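Side-chain contact in ethylbenzene dehydrogenase alpha-subunit (Aromatoleum aromaticum, PDB 2IVF), which belongs to the molybdopterin oxidoreductase family and carries a molybdenum atom, two molybdopterin-type guanine dinucleotide cofactors and an iron/sulfur cluster: residues Leu343-Glu346 against Asp347-Gly351. Numbering follows the deposited sequence.
Sequences LSAE and DVDGG
Ser344 and Asp347 form a capping box at the start of the short helix 345-349, each side chain taking up the backbone N-H of the other residue. From CB outward, Asp347 first meets Ser344 O, 3.3 Å from its CB; CG, turned anti to the carbonyl carbon (chi1 -53°), leads back toward the N-cap and comes to 3.3 Å from Ser344 OG. There OD2 accepts from Ser344 N at 3.1 Å, the N-H meeting it from above the carboxylate plane rather than within it. OD1 has Arg336 of strand 334-336 as a long, weak ion partner, which would probably temper the negative charge of this carboxylate beside the helix start. In return, Ser344 OG accepts the N-H of Asp347 at 3.2 Å from N in a nearly straight bond (163°). Chi1 of 84° sets that hydroxyl between its own backbone N and carbonyl carbon, where it can reach Asp347 N.

Next to the box, Val348 N donates to Ser344 O, and Val348 CG2 touches Leu343 CD1 at 3.6 Å. The two apolar side chains meet at about a right angle, and both also rest on Tyr357 of strand 356-360, against which this side of the turn packs. The bonds close a single short helix on itself; it lies against strands 334-336 and 356-360, about 39 Å, centre to centre, from the middle of the chain.

At the other end, the positive phi of Gly350 turns the chain out of the helix. Ala345 O serves two donors there: Asp349 N at 2.8 Å, tilted slightly from the carbonyl plane, and Gly351 N from well above that plane. The same Gly351 N also makes a weak bond to Asp349 OD1 at 3.2 Å.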
loop_
_atom_site.group_PDB
_atom_site.type_symbol
_atom_site.label_atom_id
_atom_site.label_comp_id
_atom_site.label_asym_id
_atom_site.label_seq_id
_atom_site.Cartn_x
_atom_site.Cartn_y
_atom_site.Cartn_z
ATOM N N LEU A 343 -38.077 -31.040 8.293
ATOM C CA LEU A 343 -38.872 -32.031 9.004
ATOM C C LEU A 343 -38.280 -32.211 10.393
ATOM O O LEU A 343 -37.081 -32.501 10.508
ATOM C CB LEU A 343 -38.839 -33.361 8.266
ATOM C CG LEU A 343 -39.636 -34.496 8.899
ATOM C CD1 LEU A 343 -41.086 -34.082 8.998
ATOM C CD2 LEU A 343 -39.443 -35.773 8.075
ATOM N N SER A 344 -39.108 -32.020 11.425
ATOM C CA SER A 344 -38.663 -32.127 12.806
ATOM C C SER A 344 -39.337 -33.278 13.529
ATOM O O SER A 344 -40.389 -33.792 13.101
ATOM C CB SER A 344 -38.908 -30.832 13.577
ATOM O OG SER A 344 -40.227 -30.756 14.087
ATOM N N ALA A 345 -38.710 -33.699 14.623
ATOM C CA ALA A 345 -39.223 -34.794 15.424
ATOM C C ALA A 345 -40.530 -34.360 16.063
ATOM O O ALA A 345 -41.400 -35.183 16.293
ATOM C CB ALA A 345 -38.213 -35.201 16.464
ATOM N N GLU A 346 -40.662 -33.054 16.328
ATOM C CA GLU A 346 -41.922 -32.475 16.807
ATOM C C GLU A 346 -43.047 -32.806 15.833
ATOM O O GLU A 346 -44.102 -33.250 16.232
ATOM C CB GLU A 346 -41.821 -30.944 16.977
ATOM C CG GLU A 346 -42.967 -30.395 17.830
ATOM C CD GLU A 346 -43.032 -28.872 17.965
ATOM O OE1 GLU A 346 -42.182 -28.148 17.458
ATOM O OE2 GLU A 346 -43.995 -28.387 18.600
ATOM N N ASP A 347 -42.806 -32.562 14.550
ATOM C CA ASP A 347 -43.779 -32.866 13.506
ATOM C C ASP A 347 -44.092 -34.353 13.462
ATOM O O ASP A 347 -45.265 -34.743 13.323
ATOM C CB ASP A 347 -43.260 -32.458 12.126
ATOM C CG ASP A 347 -42.803 -31.005 12.055
ATOM O OD1 ASP A 347 -43.392 -30.154 12.751
ATOM O OD2 ASP A 347 -41.883 -30.714 11.269
ATOM N N VAL A 348 -43.057 -35.187 13.574
ATOM C CA VAL A 348 -43.207 -36.634 13.323
ATOM C C VAL A 348 -43.751 -37.442 14.508
ATOM O O VAL A 348 -44.649 -38.265 14.326
ATOM C CB VAL A 348 -41.872 -37.269 12.828
ATOM C CG1 VAL A 348 -42.072 -38.759 12.509
ATOM C CG2 VAL A 348 -41.326 -36.511 11.613
ATOM N N ASP A 349 -43.194 -37.232 15.707
ATOM C CA ASP A 349 -43.635 -37.973 16.911
ATOM C C ASP A 349 -43.736 -37.132 18.193
ATOM O O ASP A 349 -43.770 -37.669 19.292
ATOM C CB ASP A 349 -42.738 -39.196 17.143
ATOM C CG ASP A 349 -41.271 -38.849 17.249
ATOM O OD1 ASP A 349 -40.919 -37.727 17.675
ATOM O OD2 ASP A 349 -40.448 -39.719 16.902
ATOM N N GLY A 350 -43.792 -35.815 18.048
ATOM C CA GLY A 350 -43.861 -34.921 19.199
ATOM C C GLY A 350 -42.580 -34.809 19.998
ATOM O O GLY A 350 -42.631 -34.508 21.176
ATOM N N GLY A 351 -41.432 -35.026 19.358
ATOM C CA GLY A 351 -40.142 -34.811 19.996
ATOM C C GLY A 351 -39.616 -33.392 19.799
ATOM O O GLY A 351 -40.371 -32.421 19.680
#